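Local coordinates for DNA processing protein DprA (Streptococcus pneumoniae, PDB 3UQZ) that binds single-stranded DNA cooperatively, protects it from nucleases and helps load the RecA recombinase onto it during natural transformation, at residues N209-A222 / T233-I247. Numbering follows the deposited sequence.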
loop_
_atom_site.group_PDB
_atom_site.type_symbol
_atom_site.label_atom_id
_atom_site.label_comp_id
_atom_site.label_asym_id
_atom_site.label_seq_id
_atom_site.Cartn_x
_atom_site.Cartn_y
_atom_site.Cartn_z
ATOM N N ASN A 209 -0.651 -19.839 -15.634
ATOM C CA ASN A 209 -1.050 -18.737 -14.750
ATOM C C ASN A 209 -2.477 -18.242 -14.962
ATOM O O ASN A 209 -3.137 -17.841 -13.996
ATOM C CB ASN A 209 -0.065 -17.583 -14.824
ATOM C CG ASN A 209 1.286 -17.887 -14.244
ATOM O OD1 ASN A 209 1.444 -18.664 -13.293
ATOM N ND2 ASN A 209 2.299 -17.245 -14.787
ATOM N N ARG A 210 -2.942 -18.270 -16.219
ATOM C CA ARG A 210 -4.294 -17.894 -16.643
ATOM C C ARG A 210 -5.336 -18.783 -15.915
ATOM O O ARG A 210 -6.364 -18.269 -15.466
ATOM C CB ARG A 210 -4.381 -17.984 -18.180
ATOM C CG ARG A 210 -5.643 -18.625 -18.760
ATOM C CD ARG A 210 -5.544 -18.980 -20.238
ATOM N NE ARG A 210 -4.595 -20.073 -20.436
ATOM C CZ ARG A 210 -4.904 -21.262 -20.937
ATOM N NH1 ARG A 210 -6.140 -21.521 -21.336
ATOM N NH2 ARG A 210 -3.974 -22.195 -21.056
ATOM N N ILE A 211 -5.023 -20.100 -15.748
ATOM C CA ILE A 211 -5.855 -21.099 -15.058
ATOM C C ILE A 211 -5.845 -20.838 -13.543
ATOM O O ILE A 211 -6.915 -20.856 -12.933
ATOM C CB ILE A 211 -5.438 -22.560 -15.416
ATOM C CG1 ILE A 211 -5.437 -22.784 -16.939
ATOM C CG2 ILE A 211 -6.329 -23.599 -14.690
ATOM C CD1 ILE A 211 -4.663 -24.019 -17.418
ATOM N N ILE A 212 -4.643 -20.595 -12.939
ATOM C CA ILE A 212 -4.490 -20.279 -11.510
ATOM C C ILE A 212 -5.425 -19.118 -11.144
ATOM O O ILE A 212 -6.225 -19.255 -10.217
ATOM C CB ILE A 212 -3.011 -19.971 -11.120
ATOM C CG1 ILE A 212 -2.097 -21.210 -11.281
ATOM C CG2 ILE A 212 -2.917 -19.401 -9.685
ATOM C CD1 ILE A 212 -0.649 -20.933 -11.147
ATOM N N ALA A 213 -5.347 -18.005 -11.898
ATOM C CA ALA A 213 -6.179 -16.825 -11.683
ATOM C C ALA A 213 -7.653 -17.115 -11.973
ATOM O O ALA A 213 -8.493 -16.821 -11.129
ATOM C CB ALA A 213 -5.684 -15.674 -12.543
ATOM N N GLY A 214 -7.938 -17.736 -13.123
ATOM C CA GLY A 214 -9.285 -18.079 -13.582
ATOM C C GLY A 214 -10.111 -18.946 -12.653
ATOM O O GLY A 214 -11.329 -18.775 -12.554
ATOM N N LEU A 215 -9.451 -19.881 -11.962
ATOM C CA LEU A 215 -10.052 -20.796 -10.996
ATOM C C LEU A 215 -10.607 -20.067 -9.756
ATOM O O LEU A 215 -11.544 -20.559 -9.138
ATOM C CB LEU A 215 -8.952 -21.769 -10.541
ATOM C CG LEU A 215 -9.139 -23.292 -10.625
ATOM C CD1 LEU A 215 -10.168 -23.718 -11.646
ATOM C CD2 LEU A 215 -7.809 -23.974 -10.891
ATOM N N CYS A 216 -10.019 -18.914 -9.384
ATOM C CA CYS A 216 -10.319 -18.185 -8.145
ATOM C C CYS A 216 -11.002 -16.824 -8.268
ATOM O O CYS A 216 -10.898 -16.152 -9.293
ATOM C CB CYS A 216 -9.058 -18.090 -7.291
ATOM S SG CYS A 216 -7.946 -19.506 -7.463
ATOM N N ARG A 217 -11.665 -16.403 -7.171
ATOM C CA ARG A 217 -12.359 -15.111 -7.059
ATOM C C ARG A 217 -11.405 -13.990 -6.590
ATOM O O ARG A 217 -11.743 -12.807 -6.705
ATOM C CB ARG A 217 -13.575 -15.217 -6.119
ATOM C CG ARG A 217 -14.588 -16.293 -6.508
ATOM C CD ARG A 217 -15.644 -15.784 -7.463
ATOM N NE ARG A 217 -16.958 -15.708 -6.822
ATOM C CZ ARG A 217 -17.855 -16.693 -6.803
ATOM N NH1 ARG A 217 -17.586 -17.859 -7.377
ATOM N NH2 ARG A 217 -19.026 -16.518 -6.205
ATOM N N GLY A 218 -10.230 -14.386 -6.089
ATOM C CA GLY A 218 -9.182 -13.483 -5.631
ATOM C C GLY A 218 -7.785 -14.046 -5.786
ATOM O O GLY A 218 -7.591 -15.266 -5.750
ATOM N N VAL A 219 -6.796 -13.147 -5.949
ATOM C CA VAL A 219 -5.374 -13.495 -6.088
ATOM C C VAL A 219 -4.573 -12.769 -5.007
ATOM O O VAL A 219 -4.684 -11.559 -4.880
ATOM C CB VAL A 219 -4.801 -13.196 -7.511
ATOM C CG1 VAL A 219 -3.356 -13.666 -7.642
ATOM C CG2 VAL A 219 -5.655 -13.817 -8.610
ATOM N N ILE A 220 -3.752 -13.508 -4.247
ATOM C CA ILE A 220 -2.862 -12.973 -3.219
ATOM C C ILE A 220 -1.455 -12.862 -3.814
ATOM O O ILE A 220 -0.915 -13.860 -4.298
ATOM C CB ILE A 220 -2.898 -13.808 -1.905
ATOM C CG1 ILE A 220 -4.273 -13.713 -1.205
ATOM C CG2 ILE A 220 -1.755 -13.404 -0.946
ATOM C CD1 ILE A 220 -4.503 -14.767 -0.093
ATOM N N VAL A 221 -0.881 -11.634 -3.799
ATOM C CA VAL A 221 0.480 -11.346 -4.280
ATOM C C VAL A 221 1.419 -11.085 -3.126
ATOM O O VAL A 221 1.050 -10.425 -2.156
ATOM C CB VAL A 221 0.625 -10.194 -5.296
ATOM C CG1 VAL A 221 1.383 -10.643 -6.536
ATOM C CG2 VAL A 221 -0.697 -9.512 -5.615
ATOM N N ALA A 222 2.655 -11.541 -3.280
ATOM C CA ALA A 222 3.731 -11.345 -2.330
ATOM C C ALA A 222 5.028 -11.377 -3.087
ATOM O O ALA A 222 5.281 -12.303 -3.862
ATOM C CB ALA A 222 3.722 -12.434 -1.281
ATOM N N THR A 233 0.164 -11.848 -14.112
ATOM C CA THR A 233 -0.953 -12.678 -13.637
ATOM C C THR A 233 -2.009 -11.789 -12.950
ATOM O O THR A 233 -3.199 -11.948 -13.215
ATOM C CB THR A 233 -0.415 -13.794 -12.705
ATOM O OG1 THR A 233 0.590 -14.540 -13.391
ATOM C CG2 THR A 233 -1.483 -14.741 -12.227
ATOM N N CYS A 234 -1.570 -10.844 -12.094
ATOM C CA CYS A 234 -2.432 -9.926 -11.339
ATOM C C CYS A 234 -3.082 -8.872 -12.213
ATOM O O CYS A 234 -4.265 -8.563 -12.037
ATOM C CB CYS A 234 -1.674 -9.299 -10.179
ATOM S SG CYS A 234 -1.199 -10.482 -8.898
ATOM N N GLU A 235 -2.318 -8.319 -13.157
ATOM C CA GLU A 235 -2.841 -7.338 -14.097
ATOM C C GLU A 235 -3.934 -7.982 -14.965
ATOM O O GLU A 235 -4.993 -7.382 -15.136
ATOM C CB GLU A 235 -1.709 -6.707 -14.929
ATOM C CG GLU A 235 -0.849 -5.741 -14.120
ATOM C CD GLU A 235 0.283 -5.027 -14.842
ATOM O OE1 GLU A 235 0.934 -5.645 -15.716
ATOM O OE2 GLU A 235 0.548 -3.852 -14.493
ATOM N N ARG A 236 -3.718 -9.234 -15.425
ATOM C CA ARG A 236 -4.722 -9.968 -16.200
ATOM C C ARG A 236 -5.912 -10.411 -15.305
ATOM O O ARG A 236 -7.049 -10.424 -15.780
ATOM C CB ARG A 236 -4.088 -11.146 -16.974
ATOM C CG ARG A 236 -5.020 -11.845 -17.994
ATOM C CD ARG A 236 -5.173 -11.073 -19.299
ATOM N NE ARG A 236 -6.163 -11.675 -20.194
ATOM C CZ ARG A 236 -7.444 -11.320 -20.254
ATOM N NH1 ARG A 236 -7.909 -10.361 -19.459
ATOM N NH2 ARG A 236 -8.268 -11.915 -21.102
ATOM N N ALA A 237 -5.657 -10.723 -14.006
ATOM C CA ALA A 237 -6.719 -11.090 -13.051
ATOM C C ALA A 237 -7.640 -9.888 -12.799
ATOM O O ALA A 237 -8.854 -10.068 -12.668
ATOM C CB ALA A 237 -6.125 -11.583 -11.741
HETATM N N MSE A 238 -7.064 -8.667 -12.757
HETATM C CA MSE A 238 -7.790 -7.412 -12.576
HETATM C C MSE A 238 -8.670 -7.137 -13.806
HETATM O O MSE A 238 -9.804 -6.676 -13.658
HETATM C CB MSE A 238 -6.806 -6.266 -12.321
HETATM C CG MSE A 238 -6.946 -5.661 -10.929
HETATM SE SE MSE A 238 -5.279 -4.967 -10.156
HETATM C CE MSE A 238 -6.024 -3.528 -9.148
ATOM N N GLU A 239 -8.171 -7.494 -15.007
ATOM C CA GLU A 239 -8.893 -7.374 -16.280
ATOM C C GLU A 239 -10.073 -8.362 -16.332
ATOM O O GLU A 239 -11.074 -8.075 -16.984
ATOM C CB GLU A 239 -7.948 -7.616 -17.471
ATOM C CG GLU A 239 -7.021 -6.451 -17.799
ATOM C CD GLU A 239 -5.750 -6.797 -18.561
ATOM O OE1 GLU A 239 -5.775 -7.723 -19.408
ATOM O OE2 GLU A 239 -4.726 -6.116 -18.330
ATOM N N GLU A 240 -9.960 -9.513 -15.638
ATOM C CA GLU A 240 -11.010 -10.535 -15.558
ATOM C C GLU A 240 -12.033 -10.227 -14.434
ATOM O O GLU A 240 -12.953 -11.018 -14.202
ATOM C CB GLU A 240 -10.403 -11.948 -15.390
ATOM C CG GLU A 240 -9.711 -12.510 -16.626
ATOM C CD GLU A 240 -10.567 -12.945 -17.806
ATOM O OE1 GLU A 240 -11.813 -13.008 -17.674
ATOM O OE2 GLU A 240 -9.974 -13.255 -18.864
ATOM N N GLY A 241 -11.862 -9.082 -13.766
ATOM C CA GLY A 241 -12.726 -8.624 -12.680
ATOM C C GLY A 241 -12.499 -9.306 -11.344
ATOM O O GLY A 241 -13.370 -9.249 -10.470
ATOM N N ARG A 242 -11.318 -9.935 -11.162
ATOM C CA ARG A 242 -10.958 -10.632 -9.923
ATOM C C ARG A 242 -10.234 -9.693 -8.951
ATOM O O ARG A 242 -9.520 -8.781 -9.380
ATOM C CB ARG A 242 -10.102 -11.894 -10.205
ATOM C CG ARG A 242 -10.587 -12.828 -11.328
ATOM C CD ARG A 242 -11.958 -13.431 -11.062
ATOM N NE ARG A 242 -12.085 -14.785 -11.607
ATOM C CZ ARG A 242 -12.523 -15.066 -12.832
ATOM N NH1 ARG A 242 -12.864 -14.089 -13.665
ATOM N NH2 ARG A 242 -12.624 -16.326 -13.233
ATOM N N ASP A 243 -10.438 -9.909 -7.637
ATOM C CA ASP A 243 -9.814 -9.115 -6.587
ATOM C C ASP A 243 -8.361 -9.502 -6.445
ATOM O O ASP A 243 -8.026 -10.693 -6.498
ATOM C CB ASP A 243 -10.508 -9.331 -5.235
ATOM C CG ASP A 243 -11.909 -8.776 -5.091
ATOM O OD1 ASP A 243 -12.186 -7.690 -5.669
ATOM O OD2 ASP A 243 -12.708 -9.376 -4.334
ATOM N N VAL A 244 -7.491 -8.495 -6.259
ATOM C CA VAL A 244 -6.076 -8.720 -6.010
ATOM C C VAL A 244 -5.691 -8.171 -4.647
ATOM O O VAL A 244 -6.005 -7.022 -4.331
ATOM C CB VAL A 244 -5.070 -8.540 -7.194
ATOM C CG1 VAL A 244 -5.712 -7.920 -8.427
ATOM C CG2 VAL A 244 -3.799 -7.811 -6.796
ATOM N N PHE A 245 -5.141 -9.050 -3.798
ATOM C CA PHE A 245 -4.744 -8.760 -2.428
ATOM C C PHE A 245 -3.236 -8.740 -2.368
ATOM O O PHE A 245 -2.607 -9.794 -2.469
ATOM C CB PHE A 245 -5.328 -9.814 -1.464
ATOM C CG PHE A 245 -6.814 -10.029 -1.589
ATOM C CD1 PHE A 245 -7.713 -9.106 -1.068
ATOM C CD2 PHE A 245 -7.320 -11.157 -2.229
ATOM C CE1 PHE A 245 -9.093 -9.302 -1.193
ATOM C CE2 PHE A 245 -8.703 -11.350 -2.360
ATOM C CZ PHE A 245 -9.578 -10.418 -1.844
ATOM N N ALA A 246 -2.645 -7.540 -2.252
ATOM C CA ALA A 246 -1.194 -7.404 -2.242
ATOM C C ALA A 246 -0.599 -7.241 -0.853
ATOM O O ALA A 246 -1.094 -6.443 -0.054
ATOM C CB ALA A 246 -0.765 -6.278 -3.157
ATOM N N ILE A 247 0.452 -8.030 -0.559
ATOM C CA ILE A 247 1.191 -7.977 0.701
ATOM C C ILE A 247 2.332 -6.959 0.519
ATOM O O ILE A 247 3.157 -7.143 -0.387
ATOM C CB ILE A 247 1.717 -9.379 1.142
ATOM C CG1 ILE A 247 0.554 -10.385 1.353
ATOM C CG2 ILE A 247 2.590 -9.266 2.410
ATOM C CD1 ILE A 247 0.961 -11.868 1.303
HETATM O O HOH W 1 -12.550 -12.169 -3.875
#
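V219 pairs with V244 and V221 with A246 in a buried strand-to-strand contact of the central sheet, and helix 233-239 packs over the same pair of strands. Strands 218-222 and 243-246 run parallel, their axes 4.6 Å apart at closest. V219 N donates to D243 O, and V219 O accepts from F245 N at 2.8 Å in a nearly straight bond (174°); V221 uses its own N and O in the same way, toward F245 O and I247 N. The backbone of I220 instead bonds to A110 and V112 of strand 108-113. On the face bearing the valines, C234 SG meets both methyls of V221, 3.5 Å from CG2. V219 divides its methyls: with CG1 anti to the backbone N (chi1 -176°), that branch lies near C234 SG, while CG2 rests 3.9 Å from A237 CB. This is a right-handed beta-alpha-beta crossover of the Rossmann-like domain, strand 218-222 leading through helix 229-239 into strand 243-246. On the other face F245 leans toward I220 CG1, its CE2 3.9 Å from the CA of G218, and I247 CD1 touches I220 CG2 and A222 CB; I247 also packs on I251 of the second subunit. The axes of helices 209-215 and 233-239 cross at 45°, with A213 CB 4.2 Å from A237 CB, and T233 CG2 and OG1 border N209 CB; T233 OG1 bonds back to G229 O. Past the Schellman turn at G241, R242 bends at chi2 and chi3 to bring its guanidinium to the C-terminal end of helix 209-215 and the turn after it. NE binds C216 O almost in the guanidinium plane, NH2 reaches G214 O at 2.9 Å, and NH1 turns back to E240 O; three backbone carbonyls thus fix the rotation of the group.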